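Local atomic coordinates of probable endoglucanase (PDB entry 1WZZ), a protein that hydrolyses internal beta-1,4-glucosidic linkages of carboxymethyl-cellulose and related beta-glucans as a secreted family 8 glycoside hydrolase. Residues 173-178 and 245-250; 241-246 and 322-327; 208-213 and 260-265. All coordinates share one frame; numbering follows the deposited sequence.

Contact 1 (173-178 and 245-250); sequences VMPSLL and FYWAHM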
loop_
_atom_site.group_PDB
_atom_site.type_symbol
_atom_site.label_atom_id
_atom_site.label_comp_id
_atom_site.label_asym_id
_atom_site.label_seq_id
_atom_site.Cartn_x
_atom_site.Cartn_y
_atom_site.Cartn_z
ATOM N N VAL A 173 -0.568 -5.022 -2.501
ATOM C CA VAL A 173 -0.415 -3.907 -3.448
ATOM C C VAL A 173 -0.717 -4.535 -4.827
ATOM O O VAL A 173 0.182 -4.966 -5.559
ATOM C CB VAL A 173 1.022 -3.340 -3.328
ATOM C CG1 VAL A 173 1.220 -2.164 -4.313
ATOM C CG2 VAL A 173 1.279 -2.890 -1.883
HETATM N N MSE A 174 -2.014 -4.644 -5.146
HETATM C CA MSE A 174 -2.500 -5.290 -6.379
HETATM C C MSE A 174 -1.756 -5.107 -7.691
HETATM O O MSE A 174 -1.414 -6.097 -8.353
HETATM C CB MSE A 174 -3.959 -4.923 -6.612
HETATM C CG MSE A 174 -4.897 -5.644 -5.717
HETATM SE SE MSE A 174 -4.559 -7.486 -5.967
HETATM C CE MSE A 174 -3.661 -7.852 -4.304
ATOM N N PRO A 175 -1.577 -3.859 -8.138
ATOM C CA PRO A 175 -0.852 -3.635 -9.385
ATOM C C PRO A 175 0.557 -4.224 -9.316
ATOM O O PRO A 175 1.109 -4.617 -10.335
ATOM C CB PRO A 175 -0.799 -2.110 -9.509
ATOM C CG PRO A 175 -1.034 -1.612 -8.123
ATOM C CD PRO A 175 -2.085 -2.578 -7.603
ATOM N N SER A 176 1.148 -4.229 -8.121
ATOM C CA SER A 176 2.493 -4.798 -7.995
ATOM C C SER A 176 2.465 -6.319 -8.135
ATOM O O SER A 176 3.405 -6.916 -8.709
ATOM C CB SER A 176 3.122 -4.403 -6.650
ATOM O OG SER A 176 4.536 -4.656 -6.677
ATOM N N LEU A 177 1.425 -6.977 -7.619
ATOM C CA LEU A 177 1.342 -8.446 -7.773
ATOM C C LEU A 177 1.173 -8.792 -9.258
ATOM O O LEU A 177 1.728 -9.788 -9.751
ATOM C CB LEU A 177 0.172 -9.017 -6.964
ATOM C CG LEU A 177 0.219 -8.754 -5.460
ATOM C CD1 LEU A 177 -1.006 -9.417 -4.797
ATOM C CD2 LEU A 177 1.507 -9.282 -4.881
ATOM N N LEU A 178 0.416 -7.969 -9.988
ATOM C CA LEU A 178 0.227 -8.219 -11.406
ATOM C C LEU A 178 1.564 -8.029 -12.131
ATOM O O LEU A 178 1.934 -8.841 -12.982
ATOM C CB LEU A 178 -0.830 -7.272 -11.991
ATOM C CG LEU A 178 -2.308 -7.529 -11.652
ATOM C CD1 LEU A 178 -3.158 -6.368 -12.222
ATOM C CD2 LEU A 178 -2.780 -8.862 -12.231
ATOM N N PHE A 245 -7.509 -2.830 -5.266
ATOM C CA PHE A 245 -8.283 -3.757 -6.058
ATOM C C PHE A 245 -9.013 -3.052 -7.208
ATOM O O PHE A 245 -9.145 -3.625 -8.287
ATOM C CB PHE A 245 -9.198 -4.578 -5.118
ATOM C CG PHE A 245 -8.445 -5.663 -4.378
ATOM C CD1 PHE A 245 -7.635 -5.354 -3.290
ATOM C CD2 PHE A 245 -8.468 -6.982 -4.847
ATOM C CE1 PHE A 245 -6.845 -6.329 -2.674
ATOM C CE2 PHE A 245 -7.679 -7.977 -4.237
ATOM C CZ PHE A 245 -6.867 -7.649 -3.151
ATOM N N TYR A 246 -9.455 -1.804 -7.010
ATOM C CA TYR A 246 -10.063 -1.040 -8.102
ATOM C C TYR A 246 -9.006 -0.835 -9.201
ATOM O O TYR A 246 -9.251 -1.070 -10.381
ATOM C CB TYR A 246 -10.551 0.336 -7.586
ATOM C CG TYR A 246 -10.366 1.516 -8.550
ATOM C CD1 TYR A 246 -9.247 2.360 -8.452
ATOM C CD2 TYR A 246 -11.302 1.781 -9.564
ATOM C CE1 TYR A 246 -9.058 3.432 -9.332
ATOM C CE2 TYR A 246 -11.108 2.866 -10.462
ATOM C CZ TYR A 246 -9.984 3.677 -10.332
ATOM O OH TYR A 246 -9.759 4.724 -11.208
ATOM N N TRP A 247 -7.814 -0.427 -8.775
ATOM C CA TRP A 247 -6.703 -0.134 -9.671
ATOM C C TRP A 247 -6.344 -1.325 -10.528
ATOM O O TRP A 247 -6.074 -1.180 -11.739
ATOM C CB TRP A 247 -5.540 0.299 -8.775
ATOM C CG TRP A 247 -4.271 0.755 -9.367
ATOM C CD1 TRP A 247 -3.843 0.683 -10.680
ATOM C CD2 TRP A 247 -3.217 1.334 -8.631
ATOM N NE1 TRP A 247 -2.566 1.194 -10.783
ATOM C CE2 TRP A 247 -2.156 1.597 -9.538
ATOM C CE3 TRP A 247 -3.053 1.657 -7.276
ATOM C CZ2 TRP A 247 -0.954 2.166 -9.130
ATOM C CZ3 TRP A 247 -1.848 2.226 -6.872
ATOM C CH2 TRP A 247 -0.819 2.474 -7.799
ATOM N N ALA A 248 -6.360 -2.501 -9.912
ATOM C CA ALA A 248 -5.995 -3.727 -10.622
ATOM C C ALA A 248 -7.141 -4.372 -11.385
ATOM O O ALA A 248 -6.971 -5.467 -11.949
ATOM C CB ALA A 248 -5.396 -4.738 -9.628
ATOM N N HIS A 249 -8.304 -3.711 -11.398
ATOM C CA HIS A 249 -9.502 -4.233 -12.082
ATOM C C HIS A 249 -9.913 -5.561 -11.449
ATOM O O HIS A 249 -10.358 -6.490 -12.137
ATOM C CB HIS A 249 -9.236 -4.456 -13.579
ATOM C CG HIS A 249 -8.894 -3.212 -14.335
ATOM N ND1 HIS A 249 -9.812 -2.216 -14.590
ATOM C CD2 HIS A 249 -7.728 -2.796 -14.883
ATOM C CE1 HIS A 249 -9.226 -1.240 -15.261
ATOM N NE2 HIS A 249 -7.962 -1.566 -15.452
HETATM N N MSE A 250 -9.776 -5.657 -10.131
HETATM C CA MSE A 250 -10.126 -6.878 -9.446
HETATM C C MSE A 250 -11.029 -6.634 -8.241
HETATM O O MSE A 250 -11.011 -7.406 -7.299
HETATM C CB MSE A 250 -8.843 -7.627 -9.037
HETATM C CG MSE A 250 -7.996 -8.075 -10.252
HETATM SE SE MSE A 250 -8.971 -9.333 -11.420
HETATM C CE MSE A 250 -8.569 -8.609 -13.179
#
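Met174, a selenomethionine in this crystal, lies over one face of the Phe245 ring with the whole outer part of its side chain. CG stands almost exactly above the ring, 3.5 Å from the centroid of Phe245 and 6° off the normal, a CH-pi contact. SE follows on the same face, 3.9 Å from that centroid, which makes the pair a Met-aromatic contact, and the terminal CE reaches past the rim, 3.4 Å from Phe245 CZ. Bends at chi2 (-56°) and chi3 (107°) fold the chain of Met174 over the ring. Next along the helix, Pro175 sets CG over the six-membered ring of Trp247, 3.6 Å from its centroid, the proline ring and the indole crossing at about a right angle. Ala248 sets its CB between Met174 and Leu178: it is pressed to 3.3 Å from Met174 CB, tighter than usual for two carbons, and meets Leu178 CD1 at 3.8 Å. This is the start of helix 174-184, with Val173 as N-cap, packed on the end of helix 240-247, which closes at His249 in a Schellman motif. Further out, Trp247 NE1 is hydrogen-bonded to Glu330, fixing the indole toward helix 315-331, while Phe245 also rests on Val200 of helix 188-202. An alanine in place of Phe245 would probably open a gap beneath Met174 and leave its selenium and methyl group free to turn. Between residues 173-178 and 245-250 the contact is thus apolar, made of CH-pi, Met-aromatic and aliphatic packing, its cohesion resting on close shape fit between aliphatic groups and aromatic faces in a buried setting.

Contact 2 (241-246 and 322-327); sequences VPLYFY and LLVYIA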
loop_
_atom_site.group_PDB
_atom_site.type_symbol
_atom_site.label_atom_id
_atom_site.label_comp_id
_atom_site.label_asym_id
_atom_site.label_seq_id
_atom_site.Cartn_x
_atom_site.Cartn_y
_atom_site.Cartn_z
ATOM N N VAL A 241 -7.278 -0.926 0.633
ATOM C CA VAL A 241 -7.806 -2.133 -0.003
ATOM C C VAL A 241 -8.721 -1.856 -1.206
ATOM O O VAL A 241 -8.476 -2.356 -2.307
ATOM C CB VAL A 241 -8.507 -3.038 1.046
ATOM C CG1 VAL A 241 -9.212 -4.220 0.352
ATOM C CG2 VAL A 241 -7.459 -3.560 2.032
ATOM N N PRO A 242 -9.774 -1.027 -1.046
ATOM C CA PRO A 242 -10.627 -0.770 -2.213
ATOM C C PRO A 242 -9.857 -0.110 -3.351
ATOM O O PRO A 242 -10.117 -0.402 -4.516
ATOM C CB PRO A 242 -11.747 0.144 -1.663
ATOM C CG PRO A 242 -11.164 0.728 -0.415
ATOM C CD PRO A 242 -10.328 -0.410 0.169
ATOM N N LEU A 243 -8.883 0.733 -2.994
ATOM C CA LEU A 243 -8.088 1.394 -4.000
ATOM C C LEU A 243 -7.231 0.408 -4.815
ATOM O O LEU A 243 -7.269 0.412 -6.036
ATOM C CB LEU A 243 -7.164 2.427 -3.359
ATOM C CG LEU A 243 -6.329 3.179 -4.406
ATOM C CD1 LEU A 243 -7.254 4.011 -5.285
ATOM C CD2 LEU A 243 -5.310 4.064 -3.703
ATOM N N TYR A 244 -6.473 -0.444 -4.144
ATOM C CA TYR A 244 -5.602 -1.346 -4.889
ATOM C C TYR A 244 -6.382 -2.330 -5.769
ATOM O O TYR A 244 -5.977 -2.644 -6.892
ATOM C CB TYR A 244 -4.706 -2.114 -3.919
ATOM C CG TYR A 244 -3.552 -1.335 -3.342
ATOM C CD1 TYR A 244 -3.227 -1.453 -1.984
ATOM C CD2 TYR A 244 -2.749 -0.524 -4.137
ATOM C CE1 TYR A 244 -2.139 -0.771 -1.430
ATOM C CE2 TYR A 244 -1.629 0.163 -3.581
ATOM C CZ TYR A 244 -1.346 0.030 -2.238
ATOM O OH TYR A 244 -0.273 0.681 -1.697
ATOM N N PHE A 245 -7.509 -2.830 -5.266
ATOM C CA PHE A 245 -8.283 -3.757 -6.058
ATOM C C PHE A 245 -9.013 -3.052 -7.208
ATOM O O PHE A 245 -9.145 -3.625 -8.287
ATOM C CB PHE A 245 -9.198 -4.578 -5.118
ATOM C CG PHE A 245 -8.445 -5.663 -4.378
ATOM C CD1 PHE A 245 -7.635 -5.354 -3.290
ATOM C CD2 PHE A 245 -8.468 -6.982 -4.847
ATOM C CE1 PHE A 245 -6.845 -6.329 -2.674
ATOM C CE2 PHE A 245 -7.679 -7.977 -4.237
ATOM C CZ PHE A 245 -6.867 -7.649 -3.151
ATOM N N TYR A 246 -9.455 -1.804 -7.010
ATOM C CA TYR A 246 -10.063 -1.040 -8.102
ATOM C C TYR A 246 -9.006 -0.835 -9.201
ATOM O O TYR A 246 -9.251 -1.070 -10.381
ATOM C CB TYR A 246 -10.551 0.336 -7.586
ATOM C CG TYR A 246 -10.366 1.516 -8.550
ATOM C CD1 TYR A 246 -9.247 2.360 -8.452
ATOM C CD2 TYR A 246 -11.302 1.781 -9.564
ATOM C CE1 TYR A 246 -9.058 3.432 -9.332
ATOM C CE2 TYR A 246 -11.108 2.866 -10.462
ATOM C CZ TYR A 246 -9.984 3.677 -10.332
ATOM O OH TYR A 246 -9.759 4.724 -11.208
ATOM N N LEU A 322 -1.949 11.193 -3.683
ATOM C CA LEU A 322 -1.178 11.010 -4.914
ATOM C C LEU A 322 -1.276 9.560 -5.409
ATOM O O LEU A 322 -1.324 9.301 -6.609
ATOM C CB LEU A 322 0.277 11.449 -4.679
ATOM C CG LEU A 322 1.232 11.524 -5.875
ATOM C CD1 LEU A 322 0.587 11.956 -7.153
ATOM C CD2 LEU A 322 2.336 12.484 -5.471
ATOM N N LEU A 323 -1.389 8.612 -4.487
ATOM C CA LEU A 323 -1.538 7.213 -4.884
ATOM C C LEU A 323 -2.821 7.059 -5.705
ATOM O O LEU A 323 -2.876 6.304 -6.680
ATOM C CB LEU A 323 -1.586 6.344 -3.635
ATOM C CG LEU A 323 -1.522 4.839 -3.858
ATOM C CD1 LEU A 323 -0.134 4.468 -4.465
ATOM C CD2 LEU A 323 -1.749 4.150 -2.528
ATOM N N VAL A 324 -3.884 7.771 -5.314
ATOM C CA VAL A 324 -5.125 7.706 -6.065
ATOM C C VAL A 324 -4.945 8.325 -7.467
ATOM O O VAL A 324 -5.497 7.825 -8.459
ATOM C CB VAL A 324 -6.282 8.434 -5.308
ATOM C CG1 VAL A 324 -7.533 8.485 -6.196
ATOM C CG2 VAL A 324 -6.603 7.683 -3.987
ATOM N N TYR A 325 -4.198 9.424 -7.563
ATOM C CA TYR A 325 -3.956 10.006 -8.890
ATOM C C TYR A 325 -3.264 8.975 -9.794
ATOM O O TYR A 325 -3.568 8.886 -10.984
ATOM C CB TYR A 325 -3.073 11.261 -8.790
ATOM C CG TYR A 325 -3.839 12.532 -8.489
ATOM C CD1 TYR A 325 -4.185 13.422 -9.510
ATOM C CD2 TYR A 325 -4.181 12.861 -7.185
ATOM C CE1 TYR A 325 -4.855 14.621 -9.224
ATOM C CE2 TYR A 325 -4.860 14.057 -6.884
ATOM C CZ TYR A 325 -5.184 14.920 -7.907
ATOM O OH TYR A 325 -5.844 16.090 -7.581
ATOM N N ILE A 326 -2.350 8.194 -9.226
ATOM C CA ILE A 326 -1.643 7.177 -10.030
ATOM C C ILE A 326 -2.634 6.101 -10.466
ATOM O O ILE A 326 -2.657 5.693 -11.633
ATOM C CB ILE A 326 -0.519 6.485 -9.231
ATOM C CG1 ILE A 326 0.425 7.512 -8.602
ATOM C CG2 ILE A 326 0.245 5.482 -10.164
ATOM C CD1 ILE A 326 1.041 8.437 -9.576
ATOM N N ALA A 327 -3.456 5.630 -9.525
ATOM C CA ALA A 327 -4.428 4.594 -9.820
ATOM C C ALA A 327 -5.363 5.033 -10.913
ATOM O O ALA A 327 -5.653 4.277 -11.824
ATOM C CB ALA A 327 -5.245 4.244 -8.556
#
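Leu243 points its two methyl groups into the side of helix 315-331, where Leu323, Val324 and Ala327 receive them. The pairing joins helix 240-247 to the last helix of the (alpha/alpha)6 barrel of this family 8 enzyme; the two short segments run nearly parallel, at 21°, with their axes 10.4 Å apart. CG anti to the backbone N (chi1 -178°) carries the methyls of Leu243 toward helix 315-331, where the two branches divide. CD1 goes to Ala327 CB at 3.8 Å, CD2 to Leu323 CD2 at an equal distance, and both methyls lie beside Val324 CG2. Leu243 and Leu323 thus meet at a slant, CD2 to CD2. Tyr244 approaches on another side: the side chains of Tyr244 and Leu323 cross at about a right angle, and Leu323 CD2 touches the phenol end obliquely, 3.9 Å from Tyr244 OH. The side chain of Tyr244 also touches Tyr53 of helix 48-61, and it comes near those of Asp106, the predicted nucleophile, and Glu49, the proton donor by similarity. The packing of Leu323 on Tyr244 therefore lies close to the probable catalytic centre. Val324 turns its other contacts to helix 289-297, meeting Ala293, Val294 and Cys297, which tie a third helix into this junction. Ala327, small enough to let the neighbouring chains close in, is met from two directions: the Leu243 methyl reaches it from one, and from another comes Tyr246, at whose ring edge Ala327 CB sits, near the ring plane and 4.0 Å from Tyr246 CE1.

Contact 3 (208-213 and 260-265); sequences WRLPPD and TRFWNN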
loop_
_atom_site.group_PDB
_atom_site.type_symbol
_atom_site.label_atom_id
_atom_site.label_comp_id
_atom_site.label_asym_id
_atom_site.label_seq_id
_atom_site.Cartn_x
_atom_site.Cartn_y
_atom_site.Cartn_z
ATOM N N TRP A 208 -21.107 -2.562 7.929
ATOM C CA TRP A 208 -20.718 -2.024 6.630
ATOM C C TRP A 208 -19.909 -3.017 5.782
ATOM O O TRP A 208 -19.575 -2.731 4.618
ATOM C CB TRP A 208 -19.919 -0.735 6.848
ATOM C CG TRP A 208 -20.714 0.318 7.558
ATOM C CD1 TRP A 208 -20.494 0.823 8.805
ATOM C CD2 TRP A 208 -21.874 0.966 7.054
ATOM N NE1 TRP A 208 -21.457 1.759 9.110
ATOM C CE2 TRP A 208 -22.319 1.863 8.050
ATOM C CE3 TRP A 208 -22.581 0.876 5.856
ATOM C CZ2 TRP A 208 -23.453 2.669 7.885
ATOM C CZ3 TRP A 208 -23.715 1.678 5.683
ATOM C CH2 TRP A 208 -24.138 2.560 6.697
ATOM N N ARG A 209 -19.620 -4.186 6.356
ATOM C CA ARG A 209 -18.867 -5.251 5.668
ATOM C C ARG A 209 -17.546 -4.702 5.133
ATOM O O ARG A 209 -17.275 -4.738 3.927
ATOM C CB ARG A 209 -19.678 -5.835 4.514
ATOM C CG ARG A 209 -21.025 -6.393 4.956
ATOM C CD ARG A 209 -21.866 -6.691 3.728
ATOM N NE ARG A 209 -23.298 -6.641 4.012
ATOM C CZ ARG A 209 -24.234 -6.641 3.070
ATOM N NH1 ARG A 209 -25.522 -6.591 3.404
ATOM N NH2 ARG A 209 -23.880 -6.694 1.791
ATOM N N LEU A 210 -16.731 -4.227 6.060
ATOM C CA LEU A 210 -15.440 -3.633 5.734
ATOM C C LEU A 210 -14.268 -4.513 6.167
ATOM O O LEU A 210 -14.341 -5.227 7.159
ATOM C CB LEU A 210 -15.302 -2.303 6.450
ATOM C CG LEU A 210 -16.305 -1.219 6.066
ATOM C CD1 LEU A 210 -16.273 -0.116 7.113
ATOM C CD2 LEU A 210 -15.957 -0.688 4.672
ATOM N N PRO A 211 -13.171 -4.468 5.408
ATOM C CA PRO A 211 -11.994 -5.266 5.773
ATOM C C PRO A 211 -11.306 -4.570 6.930
ATOM O O PRO A 211 -11.341 -3.330 7.057
ATOM C CB PRO A 211 -11.140 -5.223 4.502
ATOM C CG PRO A 211 -11.467 -3.806 3.920
ATOM C CD PRO A 211 -12.992 -3.761 4.123
ATOM N N PRO A 212 -10.642 -5.329 7.804
ATOM C CA PRO A 212 -9.947 -4.736 8.937
ATOM C C PRO A 212 -8.521 -4.343 8.522
ATOM O O PRO A 212 -8.009 -4.820 7.510
ATOM C CB PRO A 212 -9.902 -5.897 9.945
ATOM C CG PRO A 212 -9.675 -7.089 9.043
ATOM C CD PRO A 212 -10.586 -6.810 7.840
ATOM N N ASP A 213 -7.892 -3.473 9.301
ATOM C CA ASP A 213 -6.488 -3.152 9.035
ATOM C C ASP A 213 -5.702 -4.478 9.204
ATOM O O ASP A 213 -4.788 -4.776 8.421
ATOM C CB ASP A 213 -5.951 -2.150 10.068
ATOM C CG ASP A 213 -6.615 -0.795 9.991
ATOM O OD1 ASP A 213 -6.855 -0.283 8.868
ATOM O OD2 ASP A 213 -6.889 -0.224 11.080
ATOM N N THR A 260 -19.524 1.231 -1.775
ATOM C CA THR A 260 -20.320 2.352 -2.265
ATOM C C THR A 260 -21.352 2.739 -1.203
ATOM O O THR A 260 -21.538 3.936 -0.913
ATOM C CB THR A 260 -21.011 1.976 -3.595
ATOM O OG1 THR A 260 -20.018 1.732 -4.599
ATOM C CG2 THR A 260 -21.929 3.118 -4.049
ATOM N N ARG A 261 -22.037 1.749 -0.620
ATOM C CA ARG A 261 -23.020 2.060 0.424
ATOM C C ARG A 261 -22.391 2.744 1.605
ATOM O O ARG A 261 -22.979 3.653 2.222
ATOM C CB ARG A 261 -23.716 0.809 0.962
ATOM C CG ARG A 261 -24.579 0.165 -0.032
ATOM C CD ARG A 261 -25.454 -0.910 0.600
ATOM N NE ARG A 261 -25.977 -1.704 -0.495
ATOM C CZ ARG A 261 -26.997 -1.308 -1.240
ATOM N NH1 ARG A 261 -27.585 -0.151 -0.979
ATOM N NH2 ARG A 261 -27.404 -2.048 -2.253
ATOM N N PHE A 262 -21.195 2.286 1.952
ATOM C CA PHE A 262 -20.489 2.858 3.075
ATOM C C PHE A 262 -20.130 4.326 2.814
ATOM O O PHE A 262 -20.421 5.197 3.638
ATOM C CB PHE A 262 -19.220 2.022 3.354
ATOM C CG PHE A 262 -18.333 2.597 4.429
ATOM C CD1 PHE A 262 -17.077 3.136 4.100
ATOM C CD2 PHE A 262 -18.719 2.557 5.759
ATOM C CE1 PHE A 262 -16.223 3.615 5.104
ATOM C CE2 PHE A 262 -17.881 3.032 6.767
ATOM C CZ PHE A 262 -16.629 3.559 6.432
ATOM N N TRP A 263 -19.543 4.634 1.666
ATOM C CA TRP A 263 -19.140 6.014 1.439
ATOM C C TRP A 263 -20.349 6.909 1.425
ATOM O O TRP A 263 -20.330 7.996 1.993
ATOM C CB TRP A 263 -18.465 6.218 0.086
ATOM C CG TRP A 263 -17.294 5.306 -0.246
ATOM C CD1 TRP A 263 -17.125 4.631 -1.409
ATOM C CD2 TRP A 263 -16.115 5.058 0.536
ATOM N NE1 TRP A 263 -15.915 3.969 -1.415
ATOM C CE2 TRP A 263 -15.278 4.212 -0.234
ATOM C CE3 TRP A 263 -15.684 5.469 1.801
ATOM C CZ2 TRP A 263 -14.035 3.769 0.227
ATOM C CZ3 TRP A 263 -14.432 5.025 2.254
ATOM C CH2 TRP A 263 -13.635 4.187 1.466
ATOM N N ASN A 264 -21.391 6.452 0.748
ATOM C CA ASN A 264 -22.578 7.296 0.664
ATOM C C ASN A 264 -23.379 7.447 1.939
ATOM O O ASN A 264 -24.216 8.380 2.047
ATOM C CB ASN A 264 -23.422 6.856 -0.524
ATOM C CG ASN A 264 -22.742 7.196 -1.846
ATOM O OD1 ASN A 264 -22.431 8.357 -2.118
ATOM N ND2 ASN A 264 -22.481 6.190 -2.656
ATOM N N ASN A 265 -23.135 6.592 2.922
ATOM C CA ASN A 265 -23.827 6.736 4.196
ATOM C C ASN A 265 -23.344 8.035 4.843
ATOM O O ASN A 265 -24.099 8.719 5.531
ATOM C CB ASN A 265 -23.486 5.595 5.153
ATOM C CG ASN A 265 -24.074 5.817 6.529
ATOM O OD1 ASN A 265 -25.289 5.814 6.686
ATOM N ND2 ASN A 265 -23.226 6.039 7.519
#
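Trp208 turns its CG anti to the carbonyl carbon, and Phe262 places its own CG anti to the backbone N (chi1 175°); together these torsions bring the edge of the phenyl ring down on the face of the indole. The result is a T-shaped pair with the five-membered ring of Trp208, centroids 5.1 Å apart and planes at 63°. Phe262 CD2 is the atom that touches, 3.5 Å from Trp208 CG and displaced toward the rim of the indole. Leu210 takes a face of the same phenyl ring: its CD1 lies 3.8 Å from the Phe262 centroid in a CH-pi contact, while CD2 leans on the CD1 side of that ring. At the far end of the indole, the amide of Asn265 approaches obliquely, its plane 41° from the ring, with CG 3.3 Å from Trp208 CH2 and ND2 3.4 Å from Trp208 CZ2. The loop that follows helix 188-202 is thereby packed on helix 253-266, at the periphery of the barrel and away from the probable catalytic residues. Arg209 and Leu210 form a G1 beta bulge that shapes this loop, and Arg209 adds a salt bridge to Asp258 of the same helix. Phe262 is also met edge-to-face by Phe266, and Leu210 packs on Phe259 and Phe234. The chemistry is thus graded: CH-pi and edge-to-face packing around the buried Phe262, and amide contact with the outer indole carbons at the exposed Asn265.

Overall arrangement
Contacts 1 and 2 share helix 240-247, which, with the residue after it, presents Phe245, Trp247 and Ala248 to helix 174-184 and Leu243, Tyr244 and Tyr246 to helix 315-331. Their centres are 8 Å apart and they touch directly: Trp247 CD2 lies 3.5 Å from Ala327 CB, so the indole under Pro175 also packs on the last helix. Contact 2 approaches the predicted nucleophile Asp106 more closely, about 6 Å between its side chain and that of Tyr244, against about 10 Å from Met174 in contact 1. Contact 3 sits farther out, its centre 16 Å from that of contact 2, joined through Pro211 on Val241 and Trp263 on Pro242; it does not touch contact 1.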